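Local coordinates for protein phosphoribosylamine--glycine ligase (Thermotoga maritima, PDB 1VKZ) that catalyses the ATP-dependent joining of glycine to 5-phospho-beta-D-ribosylamine, giving glycinamide ribonucleotide in de novo purine biosynthesis, at residues 209-214 against 320-325; 295-300 against 326-331; 348-353 against 366-371. All blocks are in the same frame, centred on the assembly; numbering follows the deposited sequence.

Contact 1 (209-214 against 320-325); sequences VILPFV and EPVEPR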
ATOM      1  N   VAL A 209      16.751  -1.991  -0.399  1.00 45.23           N
ATOM      2  CA  VAL A 209      16.611  -3.353   0.108  1.00 44.28           C
ATOM      3  C   VAL A 209      15.199  -3.770  -0.174  1.00 43.58           C
ATOM      4  O   VAL A 209      14.269  -3.008   0.049  1.00 45.69           O
ATOM      5  CB  VAL A 209      16.996  -3.521   1.609  1.00 44.22           C
ATOM      6  CG1 VAL A 209      18.227  -2.692   1.920  1.00 50.88           C
ATOM      7  CG2 VAL A 209      15.890  -3.154   2.565  1.00 46.44           C
ATOM      8  N   ILE A 210      15.034  -4.976  -0.698  1.00 44.44           N
ATOM      9  CA  ILE A 210      13.695  -5.526  -0.952  1.00 41.69           C
ATOM     10  C   ILE A 210      13.154  -6.154   0.320  1.00 37.56           C
ATOM     11  O   ILE A 210      13.839  -6.895   0.985  1.00 38.57           O
ATOM     12  CB  ILE A 210      13.730  -6.542  -2.090  1.00 40.37           C
ATOM     13  CG1 ILE A 210      14.132  -5.848  -3.384  1.00 40.43           C
ATOM     14  CG2 ILE A 210      12.350  -7.161  -2.263  1.00 49.65           C
ATOM     15  CD1 ILE A 210      14.211  -6.723  -4.561  1.00 45.96           C
ATOM     16  N   LEU A 211      11.917  -5.841   0.658  1.00 38.83           N
ATOM     17  CA  LEU A 211      11.290  -6.394   1.834  1.00 38.23           C
ATOM     18  C   LEU A 211      10.673  -7.787   1.575  1.00 39.10           C
ATOM     19  O   LEU A 211      10.480  -8.187   0.440  1.00 38.40           O
ATOM     20  CB  LEU A 211      10.259  -5.400   2.337  1.00 38.90           C
ATOM     21  CG  LEU A 211      10.955  -4.132   2.818  1.00 35.95           C
ATOM     22  CD1 LEU A 211       9.965  -3.001   3.115  1.00 40.62           C
ATOM     23  CD2 LEU A 211      11.784  -4.460   4.039  1.00 44.84           C
ATOM     24  N   PRO A 212      10.385  -8.535   2.630  1.00 40.25           N
ATOM     25  CA  PRO A 212       9.748  -9.799   2.482  1.00 39.85           C
ATOM     26  C   PRO A 212       8.510  -9.697   1.614  1.00 40.08           C
ATOM     27  O   PRO A 212       7.689  -8.802   1.814  1.00 44.10           O
ATOM     28  CB  PRO A 212       9.331 -10.132   3.914  1.00 40.26           C
ATOM     29  CG  PRO A 212      10.271  -9.494   4.733  1.00 39.55           C
ATOM     30  CD  PRO A 212      10.635  -8.233   4.049  1.00 41.24           C
ATOM     31  N   PHE A 213       8.357 -10.622   0.690  1.00 38.90           N
ATOM     32  CA  PHE A 213       7.157 -10.693  -0.151  1.00 38.89           C
ATOM     33  C   PHE A 213       5.982 -11.251   0.649  1.00 42.30           C
ATOM     34  O   PHE A 213       6.135 -12.208   1.440  1.00 46.29           O
ATOM     35  CB  PHE A 213       7.424 -11.529  -1.419  1.00 36.25           C
ATOM     36  CG  PHE A 213       8.480 -10.941  -2.292  1.00 35.21           C
ATOM     37  CD1 PHE A 213       9.823 -11.130  -2.012  1.00 42.03           C
ATOM     38  CD2 PHE A 213       8.150 -10.142  -3.366  1.00 42.24           C
ATOM     39  CE1 PHE A 213      10.815 -10.558  -2.822  1.00 44.48           C
ATOM     40  CE2 PHE A 213       9.155  -9.559  -4.171  1.00 38.47           C
ATOM     41  CZ  PHE A 213      10.467  -9.763  -3.887  1.00 32.68           C
ATOM     42  N   VAL A 214       4.819 -10.640   0.471  1.00 44.66           N
ATOM     43  CA  VAL A 214       3.631 -11.006   1.227  1.00 46.63           C
ATOM     44  C   VAL A 214       2.497 -11.199   0.239  1.00 47.95           C
ATOM     45  O   VAL A 214       2.562 -10.719  -0.864  1.00 50.08           O
ATOM     46  CB  VAL A 214       3.307  -9.971   2.355  1.00 45.43           C
ATOM     47  CG1 VAL A 214       4.531  -9.694   3.160  1.00 46.00           C
ATOM     48  CG2 VAL A 214       2.804  -8.694   1.820  1.00 51.75           C
ATOM     49  N   GLU A 320      21.028  -2.975   5.543  1.00 45.87           N
ATOM     50  CA  GLU A 320      21.215  -4.398   5.608  1.00 47.02           C
ATOM     51  C   GLU A 320      19.896  -5.074   5.250  1.00 44.93           C
ATOM     52  O   GLU A 320      18.836  -4.515   5.522  1.00 45.10           O
ATOM     53  CB  GLU A 320      21.647  -4.786   7.023  1.00 48.23           C
ATOM     54  CG  GLU A 320      22.973  -4.174   7.448  1.00 52.62           C
ATOM     55  CD  GLU A 320      24.159  -4.695   6.638  1.00 60.25           C
ATOM     56  OE1 GLU A 320      24.050  -5.806   6.059  1.00 60.62           O
ATOM     57  OE2 GLU A 320      25.201  -3.993   6.582  1.00 60.85           O
ATOM     58  N   PRO A 321      19.965  -6.248   4.627  1.00 44.01           N
ATOM     59  CA  PRO A 321      18.776  -7.022   4.244  1.00 45.37           C
ATOM     60  C   PRO A 321      17.745  -7.239   5.354  1.00 47.06           C
ATOM     61  O   PRO A 321      18.111  -7.477   6.505  1.00 47.72           O
ATOM     62  CB  PRO A 321      19.359  -8.390   3.837  1.00 44.98           C
ATOM     63  CG  PRO A 321      20.744  -8.112   3.416  1.00 43.82           C
ATOM     64  CD  PRO A 321      21.207  -6.909   4.193  1.00 45.05           C
ATOM     65  N   VAL A 322      16.465  -7.198   4.999  1.00 48.13           N
ATOM     66  CA  VAL A 322      15.410  -7.476   5.971  1.00 48.67           C
ATOM     67  C   VAL A 322      14.929  -8.930   5.886  1.00 49.67           C
ATOM     68  O   VAL A 322      14.086  -9.267   5.059  1.00 52.72           O
ATOM     69  CB  VAL A 322      14.256  -6.502   5.789  1.00 48.11           C
ATOM     70  CG1 VAL A 322      13.130  -6.781   6.791  1.00 43.10           C
ATOM     71  CG2 VAL A 322      14.807  -5.078   5.932  1.00 50.43           C
ATOM     72  N   GLU A 323      15.458  -9.769   6.767  1.00 48.45           N
ATOM     73  CA  GLU A 323      15.154 -11.184   6.770  1.00 48.99           C
ATOM     74  C   GLU A 323      13.914 -11.429   7.627  1.00 47.54           C
ATOM     75  O   GLU A 323      13.851 -11.000   8.774  1.00 47.18           O
ATOM     76  CB  GLU A 323      16.329 -11.993   7.337  1.00 50.67           C
ATOM     77  CG  GLU A 323      17.728 -11.595   6.839  1.00 59.53           C
ATOM     78  CD  GLU A 323      18.103 -12.196   5.487  1.00 68.19           C
ATOM     79  OE1 GLU A 323      17.253 -12.168   4.557  1.00 66.97           O
ATOM     80  OE2 GLU A 323      19.263 -12.682   5.356  1.00 69.69           O
ATOM     81  N   PRO A 324      12.936 -12.148   7.094  1.00 45.97           N
ATOM     82  CA  PRO A 324      11.766 -12.499   7.872  1.00 46.68           C
ATOM     83  C   PRO A 324      12.019 -13.622   8.870  1.00 48.26           C
ATOM     84  O   PRO A 324      12.688 -14.623   8.546  1.00 49.36           O
ATOM     85  CB  PRO A 324      10.791 -12.982   6.810  1.00 48.83           C
ATOM     86  CG  PRO A 324      11.657 -13.514   5.704  1.00 45.17           C
ATOM     87  CD  PRO A 324      12.877 -12.680   5.719  1.00 45.72           C
ATOM     88  N   ARG A 325      11.481 -13.467  10.078  1.00 48.83           N
ATOM     89  CA  ARG A 325      11.526 -14.529  11.068  1.00 47.26           C
ATOM     90  C   ARG A 325      10.134 -15.132  11.205  1.00 44.47           C
ATOM     91  O   ARG A 325       9.200 -14.488  11.620  1.00 44.72           O
ATOM     92  CB  ARG A 325      12.044 -14.006  12.406  1.00 49.33           C
ATOM     93  CG  ARG A 325      13.568 -13.827  12.467  1.00 56.14           C
ATOM     94  CD  ARG A 325      14.066 -12.447  12.027  1.00 66.50           C
ATOM     95  NE  ARG A 325      13.506 -11.349  12.828  1.00 71.43           N
ATOM     96  CZ  ARG A 325      13.887 -11.028  14.072  1.00 73.89           C
ATOM     97  NH1 ARG A 325      14.832 -11.722  14.715  1.00 73.84           N
ATOM     98  NH2 ARG A 325      13.298 -10.001  14.684  1.00 75.29           N
TER

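Contact 2 (295-300 against 326-331); sequences TEVIVT and GFAVDV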
ATOM      1  N   THR A 295       2.255  -3.952   5.127  1.00 46.34           N
ATOM      2  CA  THR A 295       3.177  -3.415   6.133  1.00 46.21           C
ATOM      3  C   THR A 295       3.057  -4.120   7.468  1.00 45.65           C
ATOM      4  O   THR A 295       4.067  -4.475   8.088  1.00 49.18           O
ATOM      5  CB  THR A 295       2.938  -1.885   6.330  1.00 48.38           C
ATOM      6  OG1 THR A 295       3.269  -1.143   5.138  1.00 43.90           O
ATOM      7  CG2 THR A 295       3.847  -1.304   7.432  1.00 47.76           C
ATOM      8  N   GLU A 296       1.822  -4.309   7.920  1.00 47.44           N
ATOM      9  CA  GLU A 296       1.516  -5.062   9.159  1.00 44.76           C
ATOM     10  C   GLU A 296       2.281  -6.376   9.152  1.00 43.94           C
ATOM     11  O   GLU A 296       2.925  -6.725  10.119  1.00 46.63           O
ATOM     12  CB  GLU A 296       0.002  -5.343   9.268  1.00 42.98           C
ATOM     13  CG  GLU A 296      -0.856  -4.134   9.609  1.00 39.47           C
ATOM     14  CD  GLU A 296      -1.291  -3.266   8.433  1.00 43.93           C
ATOM     15  OE1 GLU A 296      -0.557  -3.077   7.423  1.00 47.96           O
ATOM     16  OE2 GLU A 296      -2.395  -2.706   8.551  1.00 45.71           O
ATOM     17  N   VAL A 297       2.225  -7.092   8.039  1.00 43.63           N
ATOM     18  CA  VAL A 297       2.859  -8.404   7.960  1.00 44.07           C
ATOM     19  C   VAL A 297       4.379  -8.297   7.937  1.00 40.79           C
ATOM     20  O   VAL A 297       5.057  -9.006   8.655  1.00 42.39           O
ATOM     21  CB  VAL A 297       2.341  -9.197   6.754  1.00 41.65           C
ATOM     22  CG1 VAL A 297       3.043 -10.531   6.650  1.00 46.76           C
ATOM     23  CG2 VAL A 297       0.885  -9.457   6.932  1.00 51.32           C
ATOM     24  N   ILE A 298       4.891  -7.436   7.080  1.00 41.08           N
ATOM     25  CA  ILE A 298       6.320  -7.237   6.908  1.00 41.67           C
ATOM     26  C   ILE A 298       6.931  -6.851   8.236  1.00 42.27           C
ATOM     27  O   ILE A 298       7.891  -7.434   8.678  1.00 45.88           O
ATOM     28  CB  ILE A 298       6.588  -6.144   5.830  1.00 40.94           C
ATOM     29  CG1 ILE A 298       6.195  -6.655   4.433  1.00 42.93           C
ATOM     30  CG2 ILE A 298       8.064  -5.725   5.836  1.00 44.87           C
ATOM     31  CD1 ILE A 298       5.947  -5.516   3.308  1.00 41.82           C
ATOM     32  N   VAL A 299       6.351  -5.855   8.877  1.00 45.27           N
ATOM     33  CA  VAL A 299       6.808  -5.380  10.188  1.00 45.29           C
ATOM     34  C   VAL A 299       6.797  -6.481  11.252  1.00 45.33           C
ATOM     35  O   VAL A 299       7.722  -6.604  12.043  1.00 43.65           O
ATOM     36  CB  VAL A 299       5.935  -4.185  10.637  1.00 44.32           C
ATOM     37  CG1 VAL A 299       6.203  -3.795  12.051  1.00 48.27           C
ATOM     38  CG2 VAL A 299       6.179  -2.979   9.710  1.00 49.86           C
ATOM     39  N   THR A 300       5.744  -7.290  11.263  1.00 46.07           N
ATOM     40  CA  THR A 300       5.630  -8.341  12.254  1.00 44.70           C
ATOM     41  C   THR A 300       6.647  -9.402  11.965  1.00 43.69           C
ATOM     42  O   THR A 300       6.995 -10.126  12.850  1.00 44.62           O
ATOM     43  CB  THR A 300       4.225  -8.968  12.271  1.00 42.89           C
ATOM     44  OG1 THR A 300       3.252  -7.964  12.513  1.00 40.74           O
ATOM     45  CG2 THR A 300       4.055  -9.896  13.458  1.00 50.13           C
ATOM     46  N   GLY A 326      10.002 -16.384  10.821  1.00 43.20           N
ATOM     47  CA  GLY A 326       8.746 -17.085  10.952  1.00 43.19           C
ATOM     48  C   GLY A 326       7.774 -16.609   9.911  1.00 41.40           C
ATOM     49  O   GLY A 326       8.188 -16.148   8.874  1.00 41.66           O
ATOM     50  N   PHE A 327       6.486 -16.748  10.209  1.00 41.61           N
ATOM     51  CA  PHE A 327       5.410 -16.345   9.330  1.00 39.82           C
ATOM     52  C   PHE A 327       4.459 -15.413  10.070  1.00 40.45           C
ATOM     53  O   PHE A 327       4.226 -15.554  11.261  1.00 37.36           O
ATOM     54  CB  PHE A 327       4.644 -17.567   8.851  1.00 39.18           C
ATOM     55  CG  PHE A 327       5.431 -18.481   7.947  1.00 38.74           C
ATOM     56  CD1 PHE A 327       6.215 -19.499   8.469  1.00 42.29           C
ATOM     57  CD2 PHE A 327       5.346 -18.356   6.573  1.00 40.10           C
ATOM     58  CE1 PHE A 327       6.921 -20.359   7.629  1.00 36.49           C
ATOM     59  CE2 PHE A 327       6.069 -19.201   5.728  1.00 37.79           C
ATOM     60  CZ  PHE A 327       6.847 -20.200   6.255  1.00 33.35           C
ATOM     61  N   ALA A 328       3.915 -14.450   9.346  1.00 43.14           N
ATOM     62  CA  ALA A 328       2.901 -13.549   9.886  1.00 43.51           C
ATOM     63  C   ALA A 328       1.603 -13.631   9.039  1.00 43.69           C
ATOM     64  O   ALA A 328       1.656 -13.787   7.809  1.00 40.53           O
ATOM     65  CB  ALA A 328       3.446 -12.127   9.939  1.00 44.28           C
ATOM     66  N   VAL A 329       0.450 -13.601   9.716  1.00 43.16           N
ATOM     67  CA  VAL A 329      -0.835 -13.568   9.062  1.00 41.51           C
ATOM     68  C   VAL A 329      -1.567 -12.358   9.611  1.00 42.54           C
ATOM     69  O   VAL A 329      -1.611 -12.122  10.827  1.00 43.80           O
ATOM     70  CB  VAL A 329      -1.658 -14.884   9.278  1.00 42.73           C
ATOM     71  CG1 VAL A 329      -3.094 -14.760   8.781  1.00 40.15           C
ATOM     72  CG2 VAL A 329      -1.014 -16.043   8.559  1.00 47.50           C
ATOM     73  N   ASP A 330      -2.151 -11.587   8.709  1.00 43.71           N
ATOM     74  CA  ASP A 330      -3.006 -10.465   9.074  1.00 44.10           C
ATOM     75  C   ASP A 330      -4.436 -10.820   8.669  1.00 42.87           C
ATOM     76  O   ASP A 330      -4.694 -11.002   7.493  1.00 45.99           O
ATOM     77  CB  ASP A 330      -2.508  -9.221   8.314  1.00 44.46           C
ATOM     78  CG  ASP A 330      -3.276  -7.949   8.640  1.00 47.78           C
ATOM     79  OD1 ASP A 330      -4.270  -7.987   9.418  1.00 38.99           O
ATOM     80  OD2 ASP A 330      -2.921  -6.843   8.150  1.00 44.78           O
ATOM     81  N   VAL A 331      -5.339 -10.964   9.637  1.00 39.50           N
ATOM     82  CA  VAL A 331      -6.743 -11.049   9.341  1.00 38.82           C
ATOM     83  C   VAL A 331      -7.316  -9.670   9.642  1.00 40.99           C
ATOM     84  O   VAL A 331      -7.296  -9.225  10.780  1.00 40.04           O
ATOM     85  CB  VAL A 331      -7.526 -12.158  10.151  1.00 39.49           C
ATOM     86  CG1 VAL A 331      -9.046 -12.005   9.974  1.00 32.70           C
ATOM     87  CG2 VAL A 331      -7.118 -13.549   9.743  1.00 33.88           C
TER

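Contact 3 (348-353 against 366-371); sequences ITLPEE and GKLVTN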
ATOM      1  N   ILE A 348     -16.425  -1.802  20.283  1.00 40.29           N
ATOM      2  CA  ILE A 348     -15.438  -2.859  20.091  1.00 39.33           C
ATOM      3  C   ILE A 348     -14.970  -3.463  21.402  1.00 39.88           C
ATOM      4  O   ILE A 348     -14.402  -2.782  22.244  1.00 42.11           O
ATOM      5  CB  ILE A 348     -14.208  -2.310  19.334  1.00 40.68           C
ATOM      6  CG1 ILE A 348     -14.616  -1.729  17.977  1.00 38.32           C
ATOM      7  CG2 ILE A 348     -13.151  -3.386  19.172  1.00 37.73           C
ATOM      8  CD1 ILE A 348     -13.697  -0.622  17.518  1.00 39.52           C
ATOM      9  N   THR A 349     -15.196  -4.758  21.561  1.00 41.50           N
ATOM     10  CA  THR A 349     -14.646  -5.506  22.684  1.00 40.44           C
ATOM     11  C   THR A 349     -13.365  -6.190  22.233  1.00 40.61           C
ATOM     12  O   THR A 349     -13.308  -6.816  21.177  1.00 38.13           O
ATOM     13  CB  THR A 349     -15.666  -6.496  23.245  1.00 39.54           C
ATOM     14  OG1 THR A 349     -16.513  -5.817  24.182  1.00 33.79           O
ATOM     15  CG2 THR A 349     -14.984  -7.552  24.094  1.00 44.82           C
ATOM     16  N   LEU A 350     -12.329  -6.020  23.044  1.00 43.35           N
ATOM     17  CA  LEU A 350     -10.983  -6.507  22.747  1.00 44.65           C
ATOM     18  C   LEU A 350     -10.555  -7.478  23.824  1.00 45.33           C
ATOM     19  O   LEU A 350     -10.942  -7.326  24.980  1.00 45.21           O
ATOM     20  CB  LEU A 350      -9.969  -5.366  22.748  1.00 43.41           C
ATOM     21  CG  LEU A 350      -9.885  -4.381  21.589  1.00 43.19           C
ATOM     22  CD1 LEU A 350      -8.736  -3.448  21.909  1.00 43.17           C
ATOM     23  CD2 LEU A 350      -9.692  -5.045  20.211  1.00 36.11           C
ATOM     24  N   PRO A 351      -9.767  -8.481  23.461  1.00 48.10           N
ATOM     25  CA  PRO A 351      -9.161  -9.375  24.453  1.00 50.63           C
ATOM     26  C   PRO A 351      -8.075  -8.755  25.347  1.00 52.61           C
ATOM     27  O   PRO A 351      -7.619  -7.630  25.109  1.00 52.49           O
ATOM     28  CB  PRO A 351      -8.546 -10.479  23.583  1.00 51.98           C
ATOM     29  CG  PRO A 351      -8.373  -9.869  22.254  1.00 48.87           C
ATOM     30  CD  PRO A 351      -9.477  -8.907  22.085  1.00 47.40           C
ATOM     31  N   GLU A 352      -7.668  -9.516  26.371  1.00 55.97           N
ATOM     32  CA  GLU A 352      -6.549  -9.135  27.248  1.00 56.81           C
ATOM     33  C   GLU A 352      -5.251  -9.006  26.438  1.00 58.37           C
ATOM     34  O   GLU A 352      -4.531  -8.014  26.577  1.00 60.85           O
ATOM     35  CB  GLU A 352      -6.375 -10.145  28.385  1.00 56.27           C
ATOM     36  N   GLU A 353      -4.961  -9.979  25.571  1.00 57.43           N
ATOM     37  CA  GLU A 353      -3.744  -9.901  24.751  1.00 57.35           C
ATOM     38  C   GLU A 353      -3.945 -10.265  23.270  1.00 54.70           C
ATOM     39  O   GLU A 353      -5.056 -10.564  22.826  1.00 55.76           O
ATOM     40  CB  GLU A 353      -2.576 -10.673  25.413  1.00 56.76           C
ATOM     41  CG  GLU A 353      -2.650 -12.194  25.410  1.00 59.37           C
ATOM     42  CD  GLU A 353      -1.482 -12.814  26.187  1.00 60.95           C
ATOM     43  OE1 GLU A 353      -0.320 -12.385  25.969  1.00 67.65           O
ATOM     44  OE2 GLU A 353      -1.717 -13.713  27.030  1.00 62.10           O
ATOM     45  N   GLY A 366     -16.013   7.103  26.466  1.00 49.38           N
ATOM     46  CA  GLY A 366     -15.108   6.254  27.243  1.00 48.91           C
ATOM     47  C   GLY A 366     -14.926   4.859  26.664  1.00 48.88           C
ATOM     48  O   GLY A 366     -14.410   3.965  27.334  1.00 50.16           O
ATOM     49  N   LYS A 367     -15.344   4.668  25.421  1.00 47.34           N
ATOM     50  CA  LYS A 367     -15.323   3.356  24.809  1.00 46.91           C
ATOM     51  C   LYS A 367     -14.562   3.379  23.488  1.00 46.81           C
ATOM     52  O   LYS A 367     -14.261   4.430  22.925  1.00 47.12           O
ATOM     53  CB  LYS A 367     -16.758   2.858  24.587  1.00 47.65           C
ATOM     54  CG  LYS A 367     -17.290   2.025  25.731  1.00 49.82           C
ATOM     55  CD  LYS A 367     -18.791   2.176  25.945  1.00 49.81           C
ATOM     56  CE  LYS A 367     -19.209   1.377  27.188  1.00 50.79           C
ATOM     57  NZ  LYS A 367     -20.687   1.203  27.334  1.00 52.93           N
ATOM     58  N   LEU A 368     -14.251   2.191  23.014  1.00 45.01           N
ATOM     59  CA  LEU A 368     -13.662   2.016  21.731  1.00 44.52           C
ATOM     60  C   LEU A 368     -14.831   1.765  20.758  1.00 41.78           C
ATOM     61  O   LEU A 368     -15.719   0.961  21.047  1.00 36.49           O
ATOM     62  CB  LEU A 368     -12.675   0.849  21.816  1.00 44.02           C
ATOM     63  CG  LEU A 368     -11.648   0.672  20.707  1.00 50.73           C
ATOM     64  CD1 LEU A 368     -10.985   2.001  20.305  1.00 57.49           C
ATOM     65  CD2 LEU A 368     -10.640  -0.359  21.180  1.00 47.22           C
ATOM     66  N   VAL A 369     -14.832   2.497  19.637  1.00 42.12           N
ATOM     67  CA  VAL A 369     -15.882   2.403  18.616  1.00 42.32           C
ATOM     68  C   VAL A 369     -15.292   2.339  17.201  1.00 43.90           C
ATOM     69  O   VAL A 369     -14.181   2.841  16.966  1.00 47.64           O
ATOM     70  CB  VAL A 369     -16.885   3.587  18.719  1.00 41.42           C
ATOM     71  CG1 VAL A 369     -17.345   3.783  20.172  1.00 40.94           C
ATOM     72  CG2 VAL A 369     -16.294   4.860  18.197  1.00 43.91           C
ATOM     73  N   THR A 370     -15.995   1.702  16.255  1.00 42.27           N
ATOM     74  CA  THR A 370     -15.495   1.649  14.871  1.00 40.67           C
ATOM     75  C   THR A 370     -15.581   3.023  14.262  1.00 39.38           C
ATOM     76  O   THR A 370     -16.486   3.777  14.579  1.00 39.60           O
ATOM     77  CB  THR A 370     -16.283   0.656  13.971  1.00 39.67           C
ATOM     78  OG1 THR A 370     -17.676   0.968  13.991  1.00 41.33           O
ATOM     79  CG2 THR A 370     -16.192  -0.770  14.473  1.00 41.29           C
ATOM     80  N   ASN A 371     -14.650   3.324  13.356  1.00 41.04           N
ATOM     81  CA  ASN A 371     -14.551   4.644  12.750  1.00 42.71           C
ATOM     82  C   ASN A 371     -13.699   4.564  11.496  1.00 44.91           C
ATOM     83  O   ASN A 371     -12.672   5.216  11.378  1.00 50.18           O
ATOM     84  CB  ASN A 371     -13.957   5.642  13.752  1.00 42.63           C
ATOM     85  CG  ASN A 371     -14.058   7.090  13.283  1.00 43.21           C
ATOM     86  OD1 ASN A 371     -15.153   7.619  13.103  1.00 46.06           O
ATOM     87  ND2 ASN A 371     -12.908   7.742  13.112  1.00 46.50           N
TER

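Contact 1 (209-214 against 320-325)
Val322 takes part in three of the four apolar side-chain pairs between segments 209-214 and 320-325, with its two methyl groups divided among three residues of the facing segment. CG1 lies anti to the backbone N (chi1 180°) and CG2 anti to the carbonyl carbon, so the isopropyl group is spread between Val209, Leu211 and Pro212. Val322 CG2 takes the closest approach, 3.6 Å from Leu211 CD2. The same methyl meets Val209 CG2 at 4.0 Å, the two valines crossing at about a right angle. Leu211 arrives obliquely: its CG is anti to its own carbonyl carbon (chi1 -66°), and CD2 is the branch that touches, meeting CB and both methyls of Val322.

The touching parts, 209 to 212 and 320 to 324, run almost in the same direction, 5° apart, but no hydrogen bond joins them. Segment 209-214 starts on strand 207-210, an outermost strand of an antiparallel sheet in the ATP-grasp region, and runs on as loop; backbone bonds link Val209 to Val202 and Leu211 to Met200. Side chains at the end of this outer strand and in the loop after it thus pack on the connection between helix 303-315 and strand 327-334.

Proline rings carry the far end. Pro212 crosses Val322 at about a right angle, its CD 3.7 Å from Val322 O and 4.0 Å from Val322 CG1. Its CG then reaches Pro324 CB at 4.1 Å, the two rings sliding past each other in opposite directions. An alanine in place of Pro212 would remove CG and CD and would probably loosen the packing against both Val322 and Pro324. Pro212 also touches Ile298 of helix 294-301, while Pro324 rests on Pro237.

Contact 2 (295-300 against 326-331)
Helix 294-301 packs on one face of the antiparallel sheet that contains strand 327-334, and this contact is their helix-on-sheet interface; the helix segment belongs to the ATP-grasp family region, the strand largely to that of the C domain. The two segments run nearly antiparallel, at 153°, with their axes 7.7 Å apart at closest approach. Within the strand Ala328 and Asp330 point to the helix, whereas Val329 faces helix 385-398 on the other side of the sheet.

Val297 straddles this pair. Its CG1, anti to the backbone N (chi1 178°), lies 3.7 Å from Ala328 CB, and its CG2 lies 3.7 Å from Asp330 CB. The small Ala328 methyl is also approached by Thr300, whose CB sits 4.0 Å from Ala328 CB.

Two acidic groups come together beside this apolar patch. Glu296 CB passes 3.5 Å from Asp330 OD2. A bend at chi2 then sets the Glu296 carboxylate with OE2 4.2 Å from Asp330 OD2, the carboxylate planes turned 43° apart. This proximity may raise the pKa of one of them, although Asp330 OD2 is hydrogen-bonded to His377 ND1. One turn along the helix, Thr300 folds back on its own backbone: OG1 donates to Glu296 O at 2.7 Å from above the carbonyl plane, and the same oxygen also accepts a hydrogen bond from Thr300 N.

Contact 3 (348-353 against 366-371)
Ile348 reaches along strand 367-370 with its long branch, while Leu350 meets the same strand crosswise. In Ile348, CG1 is anti to the carbonyl carbon (chi1 -58°) and carries CD1 over the peptide link between Val369 and Thr370. There CD1 is 3.4 Å from Val369 C, a snug fit of methyl on backbone. CD1 also lies 3.9 Å from Thr370 CG2, the two side chains crossing obliquely, and 4.0 Å from Leu368 CG.

Strand 367-370 is outermost, within this chain, in the antiparallel sheet that also holds strands 327-334, 356-364 and 374-382, and it pairs with strand 356-364 through Val369 and Ala362. Segment 348-353, from the loop leading to strand 356-364, adds one backbone bond to it. Ile348 N donates to Leu368 O at 3.0 Å, nearly straight at the hydrogen (171°) but from above the carbonyl plane.

Leu368 holds CG anti to the backbone N (chi1 -164°), and chi1 and chi2 together bring CD2 to Leu350 CD1 at 3.7 Å, the two leucines at about a right angle. Thr370 OG1 is hydrogen-bonded to Lys346 N, two residues before Ile348.

How the contacts relate
Contacts 1 and 2 are adjoining parts of one packed region, their centres 12 Å apart. Val214 CG1 touches Ile298 CG1 at 3.7 Å and Val297 CG1 at 3.9 Å, so segment 209-214 of contact 1 touches the helix of contact 2. Segment 320-325 runs directly into 326-331, and the segments of these two contacts alternate along the chain. Contact 3 follows later and touches neither: its nearest atoms are about 11 Å from contact 2 and about 17 Å from contact 1. Contacts 2 and 3 nonetheless reach the same antiparallel sheet. Ser198, in the predicted ATP-binding region, lies about 9 Å from Leu211 and about 10 Å from Val297, side chain to side chain, whereas contact 3 is remote from that site.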